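Local coordinates for protein prokaryotic transcription elongation factor GreA/GreB (Nitrosomonas europaea, PDB 2PN0) that probably binds RNA polymerase, as a member of the Rnk branch of the GreA/GreB transcription elongation factor family, at residues P7-S12 with A42-V47; T55-N60 with V122-V127; F65-S70 with G118-R123; V79-V84 with I91-P96. One frame throughout, in Å; residues are numbered along the deposited sequence.

Contact 1: residues P7-S12 with A42-V47; sequences PKIMIS and ARAEVV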
loop_
_atom_site.group_PDB
_atom_site.type_symbol
_atom_site.label_atom_id
_atom_site.label_comp_id
_atom_site.label_asym_id
_atom_site.label_seq_id
_atom_site.Cartn_x
_atom_site.Cartn_y
_atom_site.Cartn_z
ATOM N N PRO A 7 -14.359 -18.448 -4.519
ATOM C CA PRO A 7 -14.700 -18.552 -3.099
ATOM C C PRO A 7 -14.991 -17.180 -2.490
ATOM O O PRO A 7 -14.176 -16.266 -2.580
ATOM C CB PRO A 7 -13.453 -19.186 -2.477
ATOM C CG PRO A 7 -12.321 -18.783 -3.375
ATOM C CD PRO A 7 -12.901 -18.562 -4.751
ATOM N N LYS A 8 -16.174 -17.054 -1.900
ATOM C CA LYS A 8 -16.586 -15.846 -1.213
ATOM C C LYS A 8 -15.725 -15.672 0.033
ATOM O O LYS A 8 -15.394 -16.653 0.705
ATOM C CB LYS A 8 -18.062 -15.957 -0.809
ATOM C CG LYS A 8 -18.956 -16.624 -1.846
ATOM C CD LYS A 8 -20.421 -16.361 -1.536
ATOM C CE LYS A 8 -21.336 -17.291 -2.324
ATOM N NZ LYS A 8 -21.092 -17.246 -3.807
ATOM N N ILE A 9 -15.328 -14.438 0.326
ATOM C CA ILE A 9 -14.695 -14.156 1.609
ATOM C C ILE A 9 -15.809 -14.098 2.648
ATOM O O ILE A 9 -16.980 -13.967 2.289
ATOM C CB ILE A 9 -13.869 -12.828 1.603
ATOM C CG1 ILE A 9 -14.789 -11.609 1.370
ATOM C CG2 ILE A 9 -12.679 -12.949 0.607
ATOM C CD1 ILE A 9 -14.203 -10.231 1.803
HETATM N N MSE A 10 -15.434 -14.199 3.921
HETATM C CA MSE A 10 -16.361 -14.079 5.038
HETATM C C MSE A 10 -16.088 -12.762 5.764
HETATM O O MSE A 10 -14.914 -12.438 6.033
HETATM C CB MSE A 10 -16.171 -15.239 6.032
HETATM C CG MSE A 10 -16.057 -16.625 5.416
HETATM SE SE MSE A 10 -15.878 -18.080 6.734
HETATM C CE MSE A 10 -17.384 -17.638 7.886
ATOM N N ILE A 11 -17.163 -12.026 6.068
ATOM C CA ILE A 11 -17.147 -10.771 6.849
ATOM C C ILE A 11 -18.226 -10.824 7.904
ATOM O O ILE A 11 -19.243 -11.480 7.693
ATOM C CB ILE A 11 -17.635 -9.549 6.021
ATOM C CG1 ILE A 11 -18.190 -9.968 4.659
ATOM C CG2 ILE A 11 -16.618 -8.411 6.060
ATOM C CD1 ILE A 11 -18.258 -8.834 3.648
ATOM N N SER A 12 -18.049 -10.065 8.986
ATOM C CA SER A 12 -19.117 -9.893 9.953
ATOM C C SER A 12 -20.120 -8.905 9.380
ATOM O O SER A 12 -19.786 -8.110 8.479
ATOM C CB SER A 12 -18.588 -9.384 11.297
ATOM O OG SER A 12 -18.324 -7.995 11.245
ATOM N N ALA A 42 -19.642 -7.381 -2.447
ATOM C CA ALA A 42 -21.010 -7.623 -2.924
ATOM C C ALA A 42 -21.410 -9.087 -2.836
ATOM O O ALA A 42 -22.586 -9.406 -2.603
ATOM C CB ALA A 42 -21.152 -7.135 -4.350
ATOM N N ARG A 43 -20.434 -9.968 -3.022
ATOM C CA ARG A 43 -20.696 -11.408 -3.069
ATOM C C ARG A 43 -20.171 -12.151 -1.835
ATOM O O ARG A 43 -20.226 -13.396 -1.762
ATOM C CB ARG A 43 -20.076 -12.005 -4.321
ATOM C CG ARG A 43 -18.569 -11.943 -4.327
ATOM C CD ARG A 43 -18.020 -12.570 -5.583
ATOM N NE ARG A 43 -18.543 -13.924 -5.784
ATOM C CZ ARG A 43 -17.844 -15.033 -5.572
ATOM N NH1 ARG A 43 -16.580 -14.954 -5.159
ATOM N NH2 ARG A 43 -18.402 -16.222 -5.786
ATOM N N ALA A 44 -19.671 -11.393 -0.867
ATOM C CA ALA A 44 -19.159 -11.993 0.359
ATOM C C ALA A 44 -20.258 -12.732 1.137
ATOM O O ALA A 44 -21.461 -12.439 1.009
ATOM C CB ALA A 44 -18.528 -10.941 1.232
ATOM N N GLU A 45 -19.836 -13.692 1.941
ATOM C CA GLU A 45 -20.774 -14.319 2.849
ATOM C C GLU A 45 -20.709 -13.592 4.177
ATOM O O GLU A 45 -19.639 -13.480 4.798
ATOM C CB GLU A 45 -20.571 -15.832 2.966
ATOM C CG GLU A 45 -19.185 -16.342 3.289
ATOM C CD GLU A 45 -19.242 -17.796 3.738
ATOM O OE1 GLU A 45 -19.730 -18.053 4.862
ATOM O OE2 GLU A 45 -18.816 -18.681 2.961
ATOM N N VAL A 46 -21.854 -13.043 4.564
ATOM C CA VAL A 46 -21.952 -12.232 5.762
ATOM C C VAL A 46 -22.378 -13.102 6.935
ATOM O O VAL A 46 -23.512 -13.574 6.995
ATOM C CB VAL A 46 -22.944 -11.052 5.590
ATOM C CG1 VAL A 46 -22.776 -10.071 6.720
ATOM C CG2 VAL A 46 -22.735 -10.331 4.274
ATOM N N VAL A 47 -21.465 -13.314 7.872
ATOM C CA VAL A 47 -21.758 -14.199 8.990
ATOM C C VAL A 47 -21.717 -13.431 10.312
ATOM O O VAL A 47 -21.291 -12.273 10.354
ATOM C CB VAL A 47 -20.797 -15.424 9.015
ATOM C CG1 VAL A 47 -20.915 -16.239 7.726
ATOM C CG2 VAL A 47 -19.366 -14.987 9.225
#
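The guanidinium of Arg-43 has Lys-8 lying over one face, with CG of Lys-8 about 3.9 Å above the plane and displaced toward the rim. The two side chains cross at about a right angle. Pro-7 O lies oblique to the same group, 3.8 Å from Arg-43 NH1 and not bonded to it, whereas Arg-43 NH2 is hydrogen-bonded to Lys-6 O. This end flanks a two-stranded parallel sheet in which strands 10-12 and 45-47 are joined by a crossover through helices 13-25 and 34-42, within the Rnk N-terminal region. Lys-8 NZ stands 3.5 Å from Arg-43 NH2; both are donors, so no bond forms, and the like charges probably repel each other. An alanine at Arg-43 would probably leave Lys-6 O without this donor and uncover the flank of Lys-8 around CG.

Beyond the charged end the backbones take over. Glu-45 N donates to Ile-9 O at 2.9 Å, Ile-11 N to Glu-45 O at 3.1 Å, and Val-47 N to Ile-11 O at 2.9 Å, the ladder of parallel strands. On the sheet face that carries Ile-11, helices close over the apolar groups: Ile-9 leans on Glu-40, Ile-11 on Leu-41 and Val-46 on Ala-16. Ala-44 CB fits in beside Ile-9 CG1 at 3.8 Å. The face bearing selenomethionine Met-10 and Glu-45 is backed by Ile-52 and Pro-53 instead. There the Met-10 chain bends at its last torsion (chi3 51°), placing CE 3.6 Å from Val-47 CG2.

Contact 2: residues T55-N60 with V122-V127; sequences TVVTMN and VRIVEV
Val-127 carries the tight part of this contact, its two methyls set against the backbone of Thr-55 and Val-56. CG2 of Val-127 lies 3.5 Å from Thr-55 O, and CG1 of the same residue 3.7 Å from Val-56 O. With CG1 anti to its own backbone N (chi1 176°) and CG2 anti to the carbonyl carbon, the fork spreads over two successive carbonyls. Val-57 comes in crosswise, the two valines at about a right angle, so that Val-57 CG2 meets Val-127 CG2 at 4.0 Å.

Packing is looser toward Ile-124, whose CD1 stays 4.4 Å from Val-57 CG2. No hydrogen bond joins the two segments. The loop 55-60 takes its backbone bonds from other parts of the chain: Thr-55 pairs with Gln-106, and Val-57 with Gly-103 and Leu-104. What docks here is therefore an irregular loop against the side of strand 119-128 that carries Ile-124 and Val-127; this is the central strand of a three-stranded antiparallel sheet in the GreA/GreB C-terminal region.

A classic beta bulge interrupts that strand between the two touching residues Ile-124 and Val-127: Val-125 and Glu-126 both face Arg-64. Glu-126 points its side chain away from the loop, whereas Ile-124 and Val-127 both point toward it. An alanine at Val-127 would probably open a gap beside the Thr-55 and Val-56 carbonyls and deprive Val-57 CG2 of its nearest methyl across the contact. The solvent side is at Thr-55, an exposed residue whose side chain points away from the strand; it is its backbone carbonyl that meets Val-127.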
loop_
_atom_site.group_PDB
_atom_site.type_symbol
_atom_site.label_atom_id
_atom_site.label_comp_id
_atom_site.label_asym_id
_atom_site.label_seq_id
_atom_site.Cartn_x
_atom_site.Cartn_y
_atom_site.Cartn_z
ATOM N N THR A 55 -8.287 -17.509 11.957
ATOM C CA THR A 55 -7.199 -17.431 10.979
ATOM C C THR A 55 -7.537 -16.559 9.782
ATOM O O THR A 55 -6.669 -16.360 8.913
ATOM C CB THR A 55 -6.886 -18.799 10.419
ATOM O OG1 THR A 55 -8.121 -19.418 10.024
ATOM C CG2 THR A 55 -6.163 -19.662 11.456
ATOM N N VAL A 56 -8.784 -16.066 9.705
ATOM C CA VAL A 56 -9.244 -15.179 8.600
ATOM C C VAL A 56 -9.037 -13.698 8.949
ATOM O O VAL A 56 -9.365 -13.268 10.064
ATOM C CB VAL A 56 -10.749 -15.478 8.222
ATOM C CG1 VAL A 56 -11.340 -14.377 7.283
ATOM C CG2 VAL A 56 -10.871 -16.846 7.593
ATOM N N VAL A 57 -8.501 -12.924 7.986
ATOM C CA VAL A 57 -8.251 -11.488 8.172
ATOM C C VAL A 57 -9.556 -10.692 8.081
ATOM O O VAL A 57 -10.216 -10.683 7.050
ATOM C CB VAL A 57 -7.252 -10.946 7.119
ATOM C CG1 VAL A 57 -7.021 -9.446 7.354
ATOM C CG2 VAL A 57 -5.915 -11.669 7.265
ATOM N N THR A 58 -9.907 -10.044 9.185
ATOM C CA THR A 58 -11.078 -9.194 9.255
ATOM C C THR A 58 -10.631 -7.762 9.499
ATOM O O THR A 58 -9.466 -7.495 9.780
ATOM C CB THR A 58 -12.032 -9.638 10.393
ATOM O OG1 THR A 58 -11.334 -9.602 11.657
ATOM C CG2 THR A 58 -12.495 -11.040 10.120
HETATM N N MSE A 59 -11.556 -6.826 9.411
HETATM C CA MSE A 59 -11.236 -5.453 9.858
HETATM C C MSE A 59 -10.700 -5.534 11.301
HETATM O O MSE A 59 -11.201 -6.332 12.131
HETATM C CB MSE A 59 -12.480 -4.560 9.755
HETATM C CG MSE A 59 -12.978 -4.319 8.313
HETATM SE SE MSE A 59 -11.563 -3.608 7.120
HETATM C CE MSE A 59 -11.072 -2.056 8.181
ATOM N N ASN A 60 -9.668 -4.734 11.587
ATOM C CA ASN A 60 -9.034 -4.646 12.911
ATOM C C ASN A 60 -8.220 -5.871 13.347
ATOM O O ASN A 60 -7.809 -5.949 14.523
ATOM C CB ASN A 60 -10.047 -4.192 13.992
ATOM C CG ASN A 60 -10.552 -2.787 13.739
ATOM O OD1 ASN A 60 -9.750 -1.876 13.571
ATOM N ND2 ASN A 60 -11.887 -2.596 13.743
ATOM N N VAL A 122 5.735 -12.347 1.005
ATOM C CA VAL A 122 5.542 -12.602 2.439
ATOM C C VAL A 122 4.462 -13.653 2.635
ATOM O O VAL A 122 3.582 -13.810 1.782
ATOM C CB VAL A 122 5.160 -11.328 3.223
ATOM C CG1 VAL A 122 6.337 -10.309 3.208
ATOM C CG2 VAL A 122 3.848 -10.648 2.656
ATOM N N ARG A 123 4.543 -14.368 3.764
ATOM C CA ARG A 123 3.484 -15.287 4.109
ATOM C C ARG A 123 2.848 -14.822 5.394
ATOM O O ARG A 123 3.539 -14.372 6.298
ATOM C CB ARG A 123 4.072 -16.695 4.326
ATOM C CG ARG A 123 3.041 -17.751 4.727
ATOM C CD ARG A 123 3.769 -19.051 5.134
ATOM N NE ARG A 123 4.507 -19.614 4.001
ATOM C CZ ARG A 123 5.332 -20.659 4.096
ATOM N NH1 ARG A 123 5.539 -21.227 5.290
ATOM N NH2 ARG A 123 5.962 -21.127 3.012
ATOM N N ILE A 124 1.533 -14.974 5.490
ATOM C CA ILE A 124 0.854 -14.648 6.722
ATOM C C ILE A 124 1.098 -15.757 7.722
ATOM O O ILE A 124 0.670 -16.901 7.514
ATOM C CB ILE A 124 -0.669 -14.472 6.516
ATOM C CG1 ILE A 124 -0.954 -13.266 5.574
ATOM C CG2 ILE A 124 -1.373 -14.337 7.905
ATOM C CD1 ILE A 124 -2.390 -13.136 5.131
ATOM N N VAL A 125 1.811 -15.418 8.798
ATOM C CA VAL A 125 2.214 -16.419 9.779
ATOM C C VAL A 125 1.169 -16.573 10.898
ATOM O O VAL A 125 1.008 -17.686 11.466
ATOM C CB VAL A 125 3.669 -16.197 10.316
ATOM C CG1 VAL A 125 4.665 -16.320 9.200
ATOM C CG2 VAL A 125 3.822 -14.902 10.983
ATOM N N GLU A 126 0.427 -15.502 11.165
ATOM C CA GLU A 126 -0.567 -15.471 12.259
ATOM C C GLU A 126 -1.533 -14.327 12.069
ATOM O O GLU A 126 -1.167 -13.268 11.552
ATOM C CB GLU A 126 0.145 -15.289 13.607
ATOM C CG GLU A 126 -0.758 -15.510 14.837
ATOM C CD GLU A 126 -0.023 -15.496 16.152
ATOM O OE1 GLU A 126 1.209 -15.243 16.190
ATOM O OE2 GLU A 126 -0.710 -15.718 17.172
ATOM N N VAL A 127 -2.769 -14.543 12.504
ATOM C CA VAL A 127 -3.799 -13.494 12.507
ATOM C C VAL A 127 -4.293 -13.372 13.953
ATOM O O VAL A 127 -4.535 -14.380 14.591
ATOM C CB VAL A 127 -4.942 -13.899 11.574
ATOM C CG1 VAL A 127 -6.058 -12.877 11.626
ATOM C CG2 VAL A 127 -4.419 -14.033 10.120
#

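Contact 3: residues F65-S70 with G118-R123; sequences FRVESS and GVLRVR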
loop_
_atom_site.group_PDB
_atom_site.type_symbol
_atom_site.label_atom_id
_atom_site.label_comp_id
_atom_site.label_asym_id
_atom_site.label_seq_id
_atom_site.Cartn_x
_atom_site.Cartn_y
_atom_site.Cartn_z
ATOM N N PHE A 65 3.494 -11.271 9.370
ATOM C CA PHE A 65 4.047 -11.738 8.111
ATOM C C PHE A 65 5.480 -12.160 8.272
ATOM O O PHE A 65 6.218 -11.550 9.060
ATOM C CB PHE A 65 4.126 -10.587 7.098
ATOM C CG PHE A 65 2.811 -9.995 6.725
ATOM C CD1 PHE A 65 2.059 -10.540 5.677
ATOM C CD2 PHE A 65 2.334 -8.866 7.408
ATOM C CE1 PHE A 65 0.845 -9.981 5.300
ATOM C CE2 PHE A 65 1.081 -8.289 7.061
ATOM C CZ PHE A 65 0.359 -8.845 5.988
ATOM N N ARG A 66 5.906 -13.176 7.514
ATOM C CA ARG A 66 7.332 -13.479 7.390
ATOM C C ARG A 66 7.759 -13.247 5.940
ATOM O O ARG A 66 7.073 -13.684 5.009
ATOM C CB ARG A 66 7.683 -14.911 7.820
ATOM C CG ARG A 66 9.200 -15.114 8.020
ATOM C CD ARG A 66 9.627 -16.558 8.321
ATOM N NE ARG A 66 9.051 -17.093 9.562
ATOM C CZ ARG A 66 8.015 -17.936 9.604
ATOM N NH1 ARG A 66 7.426 -18.337 8.472
ATOM N NH2 ARG A 66 7.556 -18.372 10.778
ATOM N N VAL A 67 8.870 -12.543 5.763
ATOM C CA VAL A 67 9.404 -12.336 4.426
ATOM C C VAL A 67 10.091 -13.626 4.002
ATOM O O VAL A 67 10.843 -14.245 4.782
ATOM C CB VAL A 67 10.382 -11.147 4.363
ATOM C CG1 VAL A 67 9.710 -9.875 4.881
ATOM C CG2 VAL A 67 11.592 -11.441 5.165
ATOM N N GLU A 68 9.847 -14.071 2.775
ATOM C CA GLU A 68 10.525 -15.306 2.385
ATOM C C GLU A 68 12.057 -15.223 2.300
ATOM O O GLU A 68 12.720 -16.128 2.820
ATOM C CB GLU A 68 9.863 -16.048 1.212
ATOM C CG GLU A 68 9.863 -15.352 -0.130
ATOM C CD GLU A 68 10.031 -16.350 -1.257
ATOM O OE1 GLU A 68 10.997 -16.180 -2.003
ATOM O OE2 GLU A 68 9.244 -17.321 -1.388
ATOM N N SER A 69 12.632 -14.146 1.731
ATOM C CA SER A 69 14.126 -14.038 1.591
ATOM C C SER A 69 14.933 -13.967 2.891
ATOM O O SER A 69 16.074 -14.460 2.947
ATOM C CB SER A 69 14.537 -12.842 0.718
ATOM O OG SER A 69 14.265 -11.613 1.374
ATOM N N SER A 70 14.366 -13.334 3.924
ATOM C CA SER A 70 15.147 -13.051 5.133
ATOM C C SER A 70 14.608 -13.629 6.436
ATOM O O SER A 70 15.331 -13.650 7.436
ATOM C CB SER A 70 15.397 -11.546 5.283
ATOM O OG SER A 70 14.218 -10.883 5.671
ATOM N N GLY A 118 12.273 -5.308 -7.684
ATOM C CA GLY A 118 12.061 -6.650 -7.113
ATOM C C GLY A 118 10.726 -6.722 -6.384
ATOM O O GLY A 118 9.945 -5.725 -6.363
ATOM N N VAL A 119 10.452 -7.880 -5.800
ATOM C CA VAL A 119 9.242 -8.033 -5.028
ATOM C C VAL A 119 9.571 -8.518 -3.639
ATOM O O VAL A 119 10.542 -9.290 -3.439
ATOM C CB VAL A 119 8.204 -8.979 -5.660
ATOM C CG1 VAL A 119 7.695 -8.401 -6.972
ATOM C CG2 VAL A 119 8.804 -10.350 -5.888
ATOM N N LEU A 120 8.790 -8.028 -2.691
ATOM C CA LEU A 120 8.816 -8.536 -1.340
ATOM C C LEU A 120 7.701 -9.559 -1.294
ATOM O O LEU A 120 6.517 -9.212 -1.403
ATOM C CB LEU A 120 8.521 -7.419 -0.348
ATOM C CG LEU A 120 8.462 -7.911 1.098
ATOM C CD1 LEU A 120 9.861 -8.436 1.524
ATOM C CD2 LEU A 120 8.016 -6.802 1.979
ATOM N N ARG A 121 8.062 -10.826 -1.129
ATOM C CA ARG A 121 7.047 -11.871 -1.013
ATOM C C ARG A 121 6.939 -12.373 0.457
ATOM O O ARG A 121 7.951 -12.771 1.064
ATOM C CB ARG A 121 7.359 -13.061 -1.935
ATOM C CG ARG A 121 6.220 -14.118 -1.932
ATOM C CD ARG A 121 6.434 -15.124 -3.074
ATOM N NE ARG A 121 5.372 -16.126 -3.141
ATOM C CZ ARG A 121 4.154 -15.929 -3.656
ATOM N NH1 ARG A 121 3.796 -14.745 -4.163
ATOM N NH2 ARG A 121 3.262 -16.929 -3.614
ATOM N N VAL A 122 5.735 -12.347 1.005
ATOM C CA VAL A 122 5.542 -12.602 2.439
ATOM C C VAL A 122 4.462 -13.653 2.635
ATOM O O VAL A 122 3.582 -13.810 1.782
ATOM C CB VAL A 122 5.160 -11.328 3.223
ATOM C CG1 VAL A 122 6.337 -10.309 3.208
ATOM C CG2 VAL A 122 3.848 -10.648 2.656
ATOM N N ARG A 123 4.543 -14.368 3.764
ATOM C CA ARG A 123 3.484 -15.287 4.109
ATOM C C ARG A 123 2.848 -14.822 5.394
ATOM O O ARG A 123 3.539 -14.372 6.298
ATOM C CB ARG A 123 4.072 -16.695 4.326
ATOM C CG ARG A 123 3.041 -17.751 4.727
ATOM C CD ARG A 123 3.769 -19.051 5.134
ATOM N NE ARG A 123 4.507 -19.614 4.001
ATOM C CZ ARG A 123 5.332 -20.659 4.096
ATOM N NH1 ARG A 123 5.539 -21.227 5.290
ATOM N NH2 ARG A 123 5.962 -21.127 3.012
#
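Phe-65 and Val-122 cross obliquely, with ring atom CD1 of Phe-65 3.5 Å from Val-122 CG2. The methyl approaches the ring at a slant. Phe-65 CG is anti to its carbonyl carbon (chi1 -62°), which carries the ring onto the flank of the valine. Val-122 divides its branches: CG2 serves the phenylalanine, while CG1 faces Val-67. Val-67 is modelled in two conformers; in the one described its CG1 meets both Val-122 CG1 and Leu-120 CD1, the exact fit remaining doubtful.

Strands 62-67 and 119-128 run antiparallel here. Arg-66 and Arg-123 form a hydrogen-bonded pair: Arg-66 N donates to Arg-123 O at 2.9 Å, and Arg-123 N returns a bond to Arg-66 O at 2.9 Å. Val-67 and Val-122 make the following non-hydrogen-bonded pair, their CA atoms 4.3 Å apart. Glu-68 N then donates to Arg-121 O at 2.9 Å in a nearly straight bond (174° at the hydrogen), tying down the point where the first strand gives way to a loop.

The charged chains occupy the face opposite the valines. The Glu-68 carboxylate, also modelled twice, stands steeply to the Arg-121 guanidinium, and OE2 remains 4.4 Å from Arg-121 NE, beyond a salt bridge. Both arginines of the second segment have firm partners instead: Arg-121 bridges to Glu-111 and Glu-109, and Arg-123 to Glu-109. On the apolar face Phe-74 meets the ring of Phe-65 and touches Val-67 and Val-122. Strand 109-113 lines the other edge of strand 119-128, setting Trp-112 against Leu-120 and Val-122, and Leu-120 also packs on Pro-32 of the second subunit.

Contact 4: residues V79-V84 with I91-P96; sequences VYPKDV and ISILAP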
loop_
_atom_site.group_PDB
_atom_site.type_symbol
_atom_site.label_atom_id
_atom_site.label_comp_id
_atom_site.label_asym_id
_atom_site.label_seq_id
_atom_site.Cartn_x
_atom_site.Cartn_y
_atom_site.Cartn_z
ATOM N N VAL A 79 -7.034 -1.532 9.224
ATOM C CA VAL A 79 -7.932 -0.624 9.949
ATOM C C VAL A 79 -8.801 0.215 9.025
ATOM O O VAL A 79 -8.520 0.369 7.824
ATOM C CB VAL A 79 -7.124 0.353 10.855
ATOM C CG1 VAL A 79 -6.380 -0.426 11.951
ATOM C CG2 VAL A 79 -6.162 1.167 9.977
ATOM N N TYR A 80 -9.866 0.795 9.613
ATOM C CA TYR A 80 -10.606 1.856 8.940
ATOM C C TYR A 80 -9.760 3.132 8.872
ATOM O O TYR A 80 -8.817 3.253 9.646
ATOM C CB TYR A 80 -11.907 2.123 9.696
ATOM C CG TYR A 80 -12.896 0.985 9.546
ATOM C CD1 TYR A 80 -13.656 0.841 8.376
ATOM C CD2 TYR A 80 -13.067 0.049 10.560
ATOM C CE1 TYR A 80 -14.575 -0.219 8.235
ATOM C CE2 TYR A 80 -13.963 -1.008 10.422
ATOM C CZ TYR A 80 -14.719 -1.124 9.262
ATOM O OH TYR A 80 -15.633 -2.154 9.126
ATOM N N PRO A 81 -10.057 4.033 7.914
ATOM C CA PRO A 81 -9.263 5.273 7.787
ATOM C C PRO A 81 -9.038 6.027 9.111
ATOM O O PRO A 81 -7.921 6.499 9.342
ATOM C CB PRO A 81 -10.051 6.091 6.769
ATOM C CG PRO A 81 -10.615 5.043 5.859
ATOM C CD PRO A 81 -11.053 3.934 6.827
ATOM N N LYS A 82 -10.058 6.087 9.983
ATOM C CA LYS A 82 -9.940 6.794 11.279
ATOM C C LYS A 82 -8.738 6.323 12.120
ATOM O O LYS A 82 -8.223 7.085 12.949
ATOM C CB LYS A 82 -11.234 6.670 12.089
ATOM C CG LYS A 82 -11.611 5.263 12.475
ATOM C CD LYS A 82 -13.024 5.220 13.075
ATOM C CE LYS A 82 -13.644 3.834 12.950
ATOM N NZ LYS A 82 -12.897 2.768 13.661
ATOM N N ASP A 83 -8.271 5.090 11.889
ATOM C CA ASP A 83 -7.300 4.488 12.795
ATOM C C ASP A 83 -5.880 4.320 12.287
ATOM O O ASP A 83 -5.025 3.750 12.993
ATOM C CB ASP A 83 -7.844 3.172 13.326
ATOM C CG ASP A 83 -9.041 3.376 14.208
ATOM O OD1 ASP A 83 -8.984 4.293 15.078
ATOM O OD2 ASP A 83 -10.027 2.628 14.059
ATOM N N VAL A 84 -5.581 4.809 11.097
ATOM C CA VAL A 84 -4.186 4.722 10.690
ATOM C C VAL A 84 -3.412 5.727 11.537
ATOM O O VAL A 84 -3.976 6.713 12.016
ATOM C CB VAL A 84 -3.933 4.820 9.142
ATOM C CG1 VAL A 84 -5.198 4.425 8.342
ATOM C CG2 VAL A 84 -3.385 6.170 8.726
ATOM N N ILE A 91 -2.546 -0.246 8.476
ATOM C CA ILE A 91 -2.758 -0.106 7.061
ATOM C C ILE A 91 -4.245 0.017 6.792
ATOM O O ILE A 91 -5.041 -0.842 7.199
ATOM C CB ILE A 91 -2.055 -1.253 6.233
ATOM C CG1 ILE A 91 -2.045 -0.905 4.733
ATOM C CG2 ILE A 91 -2.642 -2.635 6.539
ATOM C CD1 ILE A 91 -1.052 -1.803 3.959
ATOM N N SER A 92 -4.609 1.086 6.083
ATOM C CA SER A 92 -6.029 1.309 5.743
ATOM C C SER A 92 -6.574 0.254 4.773
ATOM O O SER A 92 -5.888 -0.141 3.817
ATOM C CB SER A 92 -6.232 2.717 5.137
ATOM O OG SER A 92 -7.568 2.954 4.731
ATOM N N ILE A 93 -7.849 -0.071 4.945
ATOM C CA ILE A 93 -8.600 -0.841 3.959
ATOM C C ILE A 93 -8.612 -0.161 2.586
ATOM O O ILE A 93 -8.807 -0.840 1.578
ATOM C CB ILE A 93 -10.051 -1.114 4.479
ATOM C CG1 ILE A 93 -10.817 -2.082 3.574
ATOM C CG2 ILE A 93 -10.814 0.200 4.733
ATOM C CD1 ILE A 93 -10.173 -3.461 3.374
ATOM N N LEU A 94 -8.380 1.151 2.545
ATOM C CA LEU A 94 -8.359 1.917 1.239
ATOM C C LEU A 94 -7.001 1.889 0.542
ATOM O O LEU A 94 -6.904 2.270 -0.621
ATOM C CB LEU A 94 -8.791 3.387 1.422
ATOM C CG LEU A 94 -10.118 3.572 2.167
ATOM C CD1 LEU A 94 -10.425 5.070 2.128
ATOM C CD2 LEU A 94 -11.219 2.787 1.503
ATOM N N ALA A 95 -5.962 1.453 1.249
ATOM C CA ALA A 95 -4.590 1.580 0.720
ATOM C C ALA A 95 -4.202 0.365 -0.139
ATOM O O ALA A 95 -4.669 -0.763 0.137
ATOM C CB ALA A 95 -3.585 1.751 1.852
ATOM N N PRO A 96 -3.300 0.560 -1.126
ATOM C CA PRO A 96 -2.689 -0.589 -1.781
ATOM C C PRO A 96 -2.197 -1.583 -0.704
ATOM O O PRO A 96 -1.667 -1.172 0.366
ATOM C CB PRO A 96 -1.503 0.016 -2.531
ATOM C CG PRO A 96 -2.011 1.416 -2.909
ATOM C CD PRO A 96 -2.836 1.846 -1.691
#
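Val-79 O is approached by two donors of the second segment: Ile-93 N in a hydrogen bond of 3.0 Å, and Ser-92 CA in a weaker CA-H...O contact at 3.4 Å. Val-79 N completes the pairing by donating to Ile-91 O at 2.9 Å, tilted 33° from that carbonyl's plane. These bonds bracket Ser-92 and make the bridge of a small parallel sheet, strands 77-79 and 90-92, in the GreA/GreB C-terminal region.

Both segments turn soon after the bridge. Residues 81-83 form a short 3-10 segment, whereas Ser-92 to Ala-95 make a type I beta turn closed by Ala-95 N on Ser-92 O. Ser-92 OG is anti to its own backbone N (chi1 177°) and accepts from Leu-94 N at 2.9 Å, an ST turn that fixes the start of the bend.

Side chains fill in around this backbone frame. Val-79 CG2 rests 3.6 Å from Ile-91 O. Val-84 CG1 touches Ser-92 CB at 3.8 Å; Ser-92 shares its sheet face with Val-79. Tyr-80 turns away from the contact to helix 13-25, its hydroxyl hydrogen-bonded to Asp-15 and its ring in a cation-pi contact with Arg-18. Leu-19 of that helix also covers Ile-93. The second subunit closes another side, where its Thr-86 packs on Pro-81, its Gly-88 on Leu-94 and its Pro-96 on Ile-91, so the turns contribute to the dimer interface. Pro-81 and Leu-94 cross at about a right angle, the ring atom CG of Pro-81 lying 3.7 Å from Leu-94 CD1.

How the contacts relate
Contact 1 closes in the chain before the others open, and the remaining three lie within the GreA/GreB C-terminal region. It meets that region through contact 2, where Met-10 O approaches Val-56 CG1 at 4.3 Å; their centres are 16 Å apart. Contacts 2 and 3 share Val-122 and Arg-123 on strand 119-128 and meet directly, Ile-124 CG1 lying 3.8 Å from Phe-65 CE1. Contact 4 is nested inside the loops closed by contacts 2 and 3. It touches contact 2 through Met-59, whose SE packs on Ile-93 CG1 at 3.9 Å. Contacts 1 and 3, with centres 28 Å apart, lie on opposite sides of the chain's centre.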